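Side-chain contacts in RNase NGR3 (Nicotiana glutinosa, PDB 1VD3), which probably cleaves RNA as a T2-family ribonuclease and here holds the nucleotide 2'-UMP in its binding pocket: residues I73-K78 / A115-R120; L126-N131 / E153-S158; V176-D181 / T185-C190. All coordinates share one frame; numbering follows the deposited sequence.

The three contacts follow one another along the chain: interaction 1 closes before interaction 2 opens, and interaction 2 before interaction 3. Interaction 1 pairs helix 73-79 with helix 109-123; interaction 2 pairs the next helix, 125-131, with the end of helix 144-155; interaction 3 ties strand 171-181 to the short strand 187-188. Centre to centre, interactions 1 and 2 lie 19 Å apart, 1 and 3 are 17 Å apart, and 2 and 3 are 14 Å apart. Interactions 1 and 2 do not touch, but both meet interaction 3, through F119 of helix 109-123, and through V155 and H157 in the loop that follows it. The hairpin, part of the antiparallel sheet, is thus where both helices pack.

Interaction 1: residues I73-K78 / A115-R120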
loop_
_atom_site.group_PDB
_atom_site.type_symbol
_atom_site.label_atom_id
_atom_site.label_comp_id
_atom_site.label_asym_id
_atom_site.label_seq_id
_atom_site.Cartn_x
_atom_site.Cartn_y
_atom_site.Cartn_z
ATOM N N ILE A 73 0.622 17.079 3.498
ATOM C CA ILE A 73 1.954 16.565 3.819
ATOM C C ILE A 73 2.103 15.960 5.213
ATOM O O ILE A 73 2.664 14.877 5.358
ATOM C CB ILE A 73 3.037 17.663 3.668
ATOM C CG1 ILE A 73 3.000 18.262 2.259
ATOM C CG2 ILE A 73 4.417 17.066 3.938
ATOM C CD1 ILE A 73 3.451 17.323 1.169
ATOM N N SER A 74 1.622 16.651 6.243
ATOM C CA SER A 74 1.760 16.122 7.598
ATOM C C SER A 74 1.066 14.769 7.742
ATOM O O SER A 74 1.545 13.901 8.470
ATOM C CB SER A 74 1.208 17.108 8.633
ATOM O OG SER A 74 -0.192 17.257 8.512
ATOM N N THR A 75 -0.057 14.592 7.048
ATOM C CA THR A 75 -0.793 13.330 7.110
ATOM C C THR A 75 -0.049 12.271 6.312
ATOM O O THR A 75 0.074 11.127 6.738
ATOM C CB THR A 75 -2.212 13.468 6.521
ATOM O OG1 THR A 75 -2.928 14.484 7.231
ATOM C CG2 THR A 75 -2.972 12.150 6.642
ATOM N N MET A 76 0.452 12.671 5.149
ATOM C CA MET A 76 1.187 11.767 4.280
ATOM C C MET A 76 2.479 11.286 4.930
ATOM O O MET A 76 2.901 10.148 4.717
ATOM C CB MET A 76 1.475 12.459 2.952
ATOM C CG MET A 76 0.233 12.596 2.083
ATOM S SD MET A 76 0.492 13.615 0.638
ATOM C CE MET A 76 1.855 12.728 -0.148
ATOM N N GLU A 77 3.105 12.142 5.731
ATOM C CA GLU A 77 4.336 11.740 6.403
ATOM C C GLU A 77 4.028 10.578 7.332
ATOM O O GLU A 77 4.898 9.762 7.626
ATOM C CB GLU A 77 4.923 12.903 7.209
ATOM C CG GLU A 77 5.285 14.110 6.366
ATOM C CD GLU A 77 5.963 15.202 7.170
ATOM O OE1 GLU A 77 5.452 15.551 8.255
ATOM O OE2 GLU A 77 7.003 15.717 6.715
ATOM N N LYS A 78 2.780 10.497 7.784
ATOM C CA LYS A 78 2.384 9.428 8.693
ATOM C C LYS A 78 1.659 8.252 8.045
ATOM O O LYS A 78 1.736 7.134 8.545
ATOM C CB LYS A 78 1.520 9.989 9.826
ATOM C CG LYS A 78 2.294 10.842 10.822
ATOM C CD LYS A 78 1.496 11.072 12.090
ATOM C CE LYS A 78 2.293 11.879 13.108
ATOM N NZ LYS A 78 1.560 12.028 14.401
ATOM N N ALA A 115 -7.112 10.621 -3.016
ATOM C CA ALA A 115 -7.720 9.324 -3.279
ATOM C C ALA A 115 -7.004 8.244 -2.471
ATOM O O ALA A 115 -7.642 7.437 -1.804
ATOM C CB ALA A 115 -7.643 9.000 -4.771
ATOM N N ALA A 116 -5.674 8.236 -2.536
ATOM C CA ALA A 116 -4.885 7.252 -1.805
ATOM C C ALA A 116 -5.194 7.332 -0.314
ATOM O O ALA A 116 -5.422 6.313 0.347
ATOM C CB ALA A 116 -3.399 7.490 -2.043
ATOM N N LEU A 117 -5.193 8.550 0.215
ATOM C CA LEU A 117 -5.480 8.760 1.627
ATOM C C LEU A 117 -6.893 8.285 1.965
ATOM O O LEU A 117 -7.105 7.626 2.989
ATOM C CB LEU A 117 -5.323 10.246 1.985
ATOM C CG LEU A 117 -3.904 10.816 1.881
ATOM C CD1 LEU A 117 -3.941 12.319 2.103
ATOM C CD2 LEU A 117 -2.992 10.147 2.904
ATOM N N ASP A 118 -7.855 8.615 1.108
ATOM C CA ASP A 118 -9.241 8.207 1.336
ATOM C C ASP A 118 -9.421 6.693 1.316
ATOM O O ASP A 118 -10.111 6.132 2.167
ATOM C CB ASP A 118 -10.177 8.826 0.296
ATOM C CG ASP A 118 -10.403 10.312 0.515
ATOM O OD1 ASP A 118 -10.037 10.821 1.595
ATOM O OD2 ASP A 118 -10.961 10.966 -0.392
ATOM N N PHE A 119 -8.816 6.024 0.343
ATOM C CA PHE A 119 -8.962 4.579 0.276
ATOM C C PHE A 119 -8.235 3.847 1.391
ATOM O O PHE A 119 -8.636 2.750 1.774
ATOM C CB PHE A 119 -8.538 4.068 -1.104
ATOM C CG PHE A 119 -9.553 4.361 -2.170
ATOM C CD1 PHE A 119 -9.316 5.330 -3.139
ATOM C CD2 PHE A 119 -10.779 3.706 -2.167
ATOM C CE1 PHE A 119 -10.290 5.645 -4.084
ATOM C CE2 PHE A 119 -11.761 4.015 -3.110
ATOM C CZ PHE A 119 -11.514 4.987 -4.069
ATOM N N ARG A 120 -7.169 4.440 1.920
ATOM C CA ARG A 120 -6.469 3.791 3.020
ATOM C C ARG A 120 -7.436 3.803 4.210
ATOM O O ARG A 120 -7.602 2.801 4.913
ATOM C CB ARG A 120 -5.192 4.552 3.402
ATOM C CG ARG A 120 -4.275 3.742 4.323
ATOM C CD ARG A 120 -3.293 4.626 5.068
ATOM N NE ARG A 120 -3.985 5.449 6.055
ATOM C CZ ARG A 120 -4.323 5.038 7.274
ATOM N NH1 ARG A 120 -4.024 3.807 7.678
ATOM N NH2 ARG A 120 -4.988 5.851 8.081
#
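M76 and L117 meet between two helices of the alpha+beta RNase T2 fold, helix 73-79 and helix 109-123, the latter packed against the central antiparallel sheet. Within the two segments the nearest CA atoms, M76 CA and L117 CA, are 7.8 Å apart, and only side chains bridge the gap. L117 reaches across it. Its CG is anti to the carbonyl carbon (chi1 -66°), and its forked end is presented to the methylene CG of M76, which lies 4.1 Å from CD2 of L117 and almost as near to CD1. The two side chains cross at about a right angle, so M76 touches the fork with one methylene and not along its length. This is the buried part of the contact, and neighbouring elements close around it: W94 of helix 91-102 and I69 pack on M76, while I42 of strand 41-48 packs on L117. M76 also lies about 8 Å, side chain to side chain, from E97; helix 91-102, which carries this predicted active-site residue, thus lies next to the packing.

The other side is looser. T75 is partly exposed and adds a single methyl to the rim of the contact. S74 and K78 of the same helix lie on the exposed side. R120 starts out toward helix 73-79, yet its side chain does not reach it, and its NH1 instead forms a salt bridge with D39 OD2. No hydrogen bond joins the two segments, and the summed buried surface is just 109 Å². At the rim, CG2 of T75 stands anti to its own backbone N and comes to 4.2 Å from CD2 of L117, the same methyl that M76 touches.

Interaction 2: residues L126-N131 / E153-S158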
loop_
_atom_site.group_PDB
_atom_site.type_symbol
_atom_site.label_atom_id
_atom_site.label_comp_id
_atom_site.label_asym_id
_atom_site.label_seq_id
_atom_site.Cartn_x
_atom_site.Cartn_y
_atom_site.Cartn_z
ATOM N N LEU A 126 -6.244 -2.339 9.567
ATOM C CA LEU A 126 -5.877 -2.641 10.949
ATOM C C LEU A 126 -7.091 -2.992 11.800
ATOM O O LEU A 126 -7.104 -4.009 12.497
ATOM C CB LEU A 126 -5.144 -1.449 11.569
ATOM C CG LEU A 126 -4.486 -1.667 12.934
ATOM C CD1 LEU A 126 -3.389 -2.717 12.816
ATOM C CD2 LEU A 126 -3.904 -0.350 13.433
ATOM N N GLU A 127 -8.114 -2.145 11.733
ATOM C CA GLU A 127 -9.333 -2.355 12.502
ATOM C C GLU A 127 -10.162 -3.540 12.013
ATOM O O GLU A 127 -10.808 -4.227 12.809
ATOM C CB GLU A 127 -10.176 -1.082 12.483
ATOM C CG GLU A 127 -9.462 0.121 13.082
ATOM C CD GLU A 127 -9.093 -0.087 14.540
ATOM O OE1 GLU A 127 -10.017 -0.270 15.362
ATOM O OE2 GLU A 127 -7.884 -0.068 14.861
ATOM N N ASN A 128 -10.161 -3.786 10.708
ATOM C CA ASN A 128 -10.917 -4.920 10.196
ATOM C C ASN A 128 -10.305 -6.209 10.731
ATOM O O ASN A 128 -11.016 -7.176 11.014
ATOM C CB ASN A 128 -10.922 -4.931 8.665
ATOM C CG ASN A 128 -11.979 -4.014 8.084
ATOM O OD1 ASN A 128 -13.121 -4.000 8.546
ATOM N ND2 ASN A 128 -11.609 -3.251 7.058
ATOM N N LEU A 129 -8.984 -6.213 10.881
ATOM C CA LEU A 129 -8.286 -7.386 11.391
ATOM C C LEU A 129 -8.575 -7.551 12.877
ATOM O O LEU A 129 -8.802 -8.661 13.347
ATOM C CB LEU A 129 -6.778 -7.256 11.155
ATOM C CG LEU A 129 -6.344 -7.324 9.686
ATOM C CD1 LEU A 129 -4.879 -6.933 9.564
ATOM C CD2 LEU A 129 -6.573 -8.733 9.152
ATOM N N LYS A 130 -8.572 -6.445 13.614
ATOM C CA LYS A 130 -8.852 -6.502 15.047
ATOM C C LYS A 130 -10.227 -7.113 15.271
ATOM O O LYS A 130 -10.405 -7.965 16.141
ATOM C CB LYS A 130 -8.806 -5.102 15.666
ATOM C CG LYS A 130 -7.414 -4.497 15.724
ATOM C CD LYS A 130 -7.422 -3.171 16.474
ATOM C CE LYS A 130 -6.040 -2.537 16.494
ATOM N NZ LYS A 130 -6.049 -1.237 17.209
ATOM N N ASN A 131 -11.198 -6.677 14.478
ATOM C CA ASN A 131 -12.554 -7.196 14.586
ATOM C C ASN A 131 -12.567 -8.717 14.499
ATOM O O ASN A 131 -13.455 -9.367 15.051
ATOM C CB ASN A 131 -13.428 -6.605 13.481
ATOM C CG ASN A 131 -13.720 -5.136 13.696
ATOM O OD1 ASN A 131 -13.083 -4.479 14.523
ATOM N ND2 ASN A 131 -14.681 -4.608 12.948
ATOM N N GLU A 153 -14.424 -9.030 4.559
ATOM C CA GLU A 153 -15.683 -8.653 5.192
ATOM C C GLU A 153 -15.768 -7.146 5.406
ATOM O O GLU A 153 -16.826 -6.546 5.217
ATOM C CB GLU A 153 -15.862 -9.356 6.540
ATOM C CG GLU A 153 -17.220 -9.060 7.169
ATOM C CD GLU A 153 -17.409 -9.697 8.530
ATOM O OE1 GLU A 153 -16.694 -9.308 9.480
ATOM O OE2 GLU A 153 -18.276 -10.587 8.649
ATOM N N GLY A 154 -14.650 -6.542 5.798
ATOM C CA GLY A 154 -14.622 -5.113 6.047
ATOM C C GLY A 154 -14.585 -4.234 4.809
ATOM O O GLY A 154 -15.043 -3.091 4.843
ATOM N N VAL A 155 -14.047 -4.758 3.713
ATOM C CA VAL A 155 -13.954 -3.993 2.475
ATOM C C VAL A 155 -15.026 -4.381 1.459
ATOM O O VAL A 155 -15.410 -3.574 0.611
ATOM C CB VAL A 155 -12.558 -4.167 1.825
ATOM C CG1 VAL A 155 -12.528 -3.512 0.453
ATOM C CG2 VAL A 155 -11.490 -3.554 2.723
ATOM N N GLY A 156 -15.506 -5.617 1.544
ATOM C CA GLY A 156 -16.521 -6.076 0.615
ATOM C C GLY A 156 -15.917 -6.675 -0.640
ATOM O O GLY A 156 -16.630 -7.023 -1.579
ATOM N N HIS A 157 -14.593 -6.794 -0.658
ATOM C CA HIS A 157 -13.880 -7.357 -1.802
ATOM C C HIS A 157 -12.660 -8.090 -1.272
ATOM O O HIS A 157 -12.097 -7.706 -0.248
ATOM C CB HIS A 157 -13.442 -6.241 -2.754
ATOM C CG HIS A 157 -14.573 -5.390 -3.240
ATOM N ND1 HIS A 157 -15.425 -5.788 -4.249
ATOM C CD2 HIS A 157 -15.026 -4.186 -2.817
ATOM C CE1 HIS A 157 -16.355 -4.865 -4.423
ATOM N NE2 HIS A 157 -16.137 -3.885 -3.566
ATOM N N SER A 158 -12.251 -9.149 -1.959
ATOM C CA SER A 158 -11.099 -9.916 -1.511
ATOM C C SER A 158 -9.768 -9.267 -1.877
ATOM O O SER A 158 -9.550 -8.841 -3.016
ATOM C CB SER A 158 -11.157 -11.341 -2.070
ATOM O OG SER A 158 -11.253 -11.336 -3.481
#
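N128 lays its side-chain amide against the backbone of G154, joining helix 125-131 to the last turn of helix 144-155 at the surface of the RNase T2 fold. The contact is mainly one of shape. G154 CA lies above the amide plane, displaced to its oxygen side, at 3.1 Å from N128 OD1 and 3.5 Å from N128 CG. N128 CG is anti to the carbonyl carbon (chi1 -83°), which carries the amide out from its helix toward the glycine. Because G154 has no side chain, the backbones can approach to 5.6 Å between N128 CA and G154 CA; a CB modelled on G154 would fall only 1.8 Å from N128 OD1.

A looser van der Waals contact brings V155 CG2 to 4.3 Å from N128 ND2. Apolar packing comes from L129, on I147, A150 and I151 of helix 144-155.

The salt bridge lies within helix 125-131 and does not cross the contact: K130 NZ is 3.2 Å from E127 OE2, one turn back, meeting the oxygen on its syn side. Beyond the contact, G156 turns the chain out of the helix with a positive phi of 89°, and H157 ND1 hydrogen-bonds to D189.

No hydrogen bond crosses between 126-131 and 153-158, so toward G154 the amide contributes van der Waals contact alone. At this point the close approach depends on the missing side chain of G154, with the L129 packing beside it, and not on directional polar bonds between the segments.

Interaction 3: residues V176-D181 / T185-C190; sequences VYLCVD and TDFIDC
C179 and C190 are joined by a disulfide, SG to SG 2.0 Å, that ties C190, just after strand 187-188, back to strand 171-181 of the hairpin. Toward the turn, D181 OD1 accepts from two backbone amides, T185 N at 2.7 Å and D186 N at 2.9 Å, the second nearly straight (165°). In between, I188 N bonds to C179 O at 2.9 Å and D181 N to D186 O at 3.0 Å. A water bridges C179 N and I188 O.

F187 lies beside the strand: its CD2 is 3.7 Å from V180 CG2, its CE2 4.0 Å from L178 CD1, and C179 O meets the ring at its edge.

Farther out, D181 OD2 is hydrogen-bonded to T183 OG1, F119 stacks edge-to-face on F187, and strand 10-16 pairs with 171-181. The C179 side chain lies about 10 Å from the bound 2'-UMP. With D181 set at chi1 80°, its carboxylate faces the turn; an alanine here would probably leave the amides of T185 and D186 without their acceptor and the turn freer to move.

A covalent link and a carboxylate oxygen shared by two amides thus hold the short arm on either side of the backbone bonds.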
loop_
_atom_site.group_PDB
_atom_site.type_symbol
_atom_site.label_atom_id
_atom_site.label_comp_id
_atom_site.label_asym_id
_atom_site.label_seq_id
_atom_site.Cartn_x
_atom_site.Cartn_y
_atom_site.Cartn_z
ATOM N N VAL A 176 -0.713 -5.459 1.001
ATOM C CA VAL A 176 -2.093 -5.833 0.738
ATOM C C VAL A 176 -2.581 -5.081 -0.485
ATOM O O VAL A 176 -2.528 -3.850 -0.529
ATOM C CB VAL A 176 -3.009 -5.487 1.933
ATOM C CG1 VAL A 176 -4.451 -5.862 1.607
ATOM C CG2 VAL A 176 -2.538 -6.234 3.177
ATOM N N TYR A 177 -3.047 -5.829 -1.477
ATOM C CA TYR A 177 -3.544 -5.237 -2.711
ATOM C C TYR A 177 -5.060 -5.298 -2.788
ATOM O O TYR A 177 -5.656 -6.347 -2.563
ATOM C CB TYR A 177 -2.992 -5.980 -3.937
ATOM C CG TYR A 177 -1.495 -5.897 -4.145
ATOM C CD1 TYR A 177 -0.614 -6.430 -3.211
ATOM C CD2 TYR A 177 -0.964 -5.347 -5.317
ATOM C CE1 TYR A 177 0.758 -6.428 -3.427
ATOM C CE2 TYR A 177 0.412 -5.341 -5.548
ATOM C CZ TYR A 177 1.266 -5.886 -4.596
ATOM O OH TYR A 177 2.630 -5.901 -4.802
ATOM N N LEU A 178 -5.669 -4.167 -3.121
ATOM C CA LEU A 178 -7.113 -4.074 -3.307
ATOM C C LEU A 178 -7.274 -3.329 -4.627
ATOM O O LEU A 178 -6.379 -2.589 -5.030
ATOM C CB LEU A 178 -7.766 -3.284 -2.167
ATOM C CG LEU A 178 -7.884 -4.021 -0.826
ATOM C CD1 LEU A 178 -8.362 -3.064 0.248
ATOM C CD2 LEU A 178 -8.855 -5.188 -0.970
ATOM N N CYS A 179 -8.393 -3.529 -5.313
ATOM C CA CYS A 179 -8.608 -2.846 -6.579
ATOM C C CYS A 179 -9.640 -1.742 -6.472
ATOM O O CYS A 179 -10.603 -1.852 -5.714
ATOM C CB CYS A 179 -9.001 -3.852 -7.664
ATOM S SG CYS A 179 -7.573 -4.896 -8.085
ATOM N N VAL A 180 -9.403 -0.664 -7.216
ATOM C CA VAL A 180 -10.290 0.493 -7.240
ATOM C C VAL A 180 -10.648 0.745 -8.702
ATOM O O VAL A 180 -9.810 0.555 -9.587
ATOM C CB VAL A 180 -9.578 1.739 -6.649
ATOM C CG1 VAL A 180 -10.453 2.973 -6.796
ATOM C CG2 VAL A 180 -9.248 1.494 -5.183
ATOM N N ASP A 181 -11.883 1.163 -8.971
ATOM C CA ASP A 181 -12.278 1.408 -10.358
ATOM C C ASP A 181 -11.495 2.564 -10.968
ATOM O O ASP A 181 -10.953 3.412 -10.255
ATOM C CB ASP A 181 -13.777 1.691 -10.464
ATOM C CG ASP A 181 -14.123 3.112 -10.105
ATOM O OD1 ASP A 181 -14.057 3.459 -8.909
ATOM O OD2 ASP A 181 -14.452 3.884 -11.029
ATOM N N THR A 185 -13.567 5.917 -7.809
ATOM C CA THR A 185 -14.773 6.142 -7.024
ATOM C C THR A 185 -14.929 5.159 -5.869
ATOM O O THR A 185 -15.280 5.556 -4.758
ATOM C CB THR A 185 -16.025 6.076 -7.913
ATOM O OG1 THR A 185 -16.009 7.170 -8.839
ATOM C CG2 THR A 185 -17.292 6.152 -7.066
ATOM N N ASP A 186 -14.663 3.883 -6.123
ATOM C CA ASP A 186 -14.804 2.887 -5.069
ATOM C C ASP A 186 -14.014 1.604 -5.327
ATOM O O ASP A 186 -13.447 1.406 -6.404
ATOM C CB ASP A 186 -16.292 2.568 -4.888
ATOM C CG ASP A 186 -16.555 1.578 -3.768
ATOM O OD1 ASP A 186 -15.933 1.708 -2.690
ATOM O OD2 ASP A 186 -17.397 0.675 -3.965
ATOM N N PHE A 187 -13.968 0.742 -4.321
ATOM C CA PHE A 187 -13.276 -0.532 -4.441
ATOM C C PHE A 187 -14.110 -1.415 -5.355
ATOM O O PHE A 187 -15.338 -1.314 -5.375
ATOM C CB PHE A 187 -13.142 -1.209 -3.074
ATOM C CG PHE A 187 -12.139 -0.558 -2.159
ATOM C CD1 PHE A 187 -12.531 -0.045 -0.923
ATOM C CD2 PHE A 187 -10.797 -0.477 -2.524
ATOM C CE1 PHE A 187 -11.599 0.538 -0.063
ATOM C CE2 PHE A 187 -9.857 0.105 -1.669
ATOM C CZ PHE A 187 -10.263 0.613 -0.438
ATOM N N ILE A 188 -13.439 -2.276 -6.108
ATOM C CA ILE A 188 -14.108 -3.198 -7.016
ATOM C C ILE A 188 -13.426 -4.546 -6.872
ATOM O O ILE A 188 -12.392 -4.652 -6.213
ATOM C CB ILE A 188 -13.962 -2.759 -8.485
ATOM C CG1 ILE A 188 -12.479 -2.603 -8.832
ATOM C CG2 ILE A 188 -14.714 -1.470 -8.723
ATOM C CD1 ILE A 188 -12.203 -2.455 -10.314
ATOM N N ASP A 189 -14.004 -5.582 -7.468
ATOM C CA ASP A 189 -13.366 -6.889 -7.410
ATOM C C ASP A 189 -12.204 -6.801 -8.392
ATOM O O ASP A 189 -12.353 -6.265 -9.495
ATOM C CB ASP A 189 -14.334 -7.999 -7.842
ATOM C CG ASP A 189 -15.513 -8.152 -6.893
ATOM O OD1 ASP A 189 -15.291 -8.222 -5.669
ATOM O OD2 ASP A 189 -16.666 -8.213 -7.373
ATOM N N CYS A 190 -11.038 -7.293 -7.994
ATOM C CA CYS A 190 -9.888 -7.245 -8.882
ATOM C C CYS A 190 -10.139 -8.118 -10.110
ATOM O O CYS A 190 -10.576 -9.264 -9.984
ATOM C CB CYS A 190 -8.634 -7.746 -8.169
ATOM S SG CYS A 190 -7.858 -6.586 -6.999
HETATM O O HOH W 1 -10.387 -5.190 -4.290
#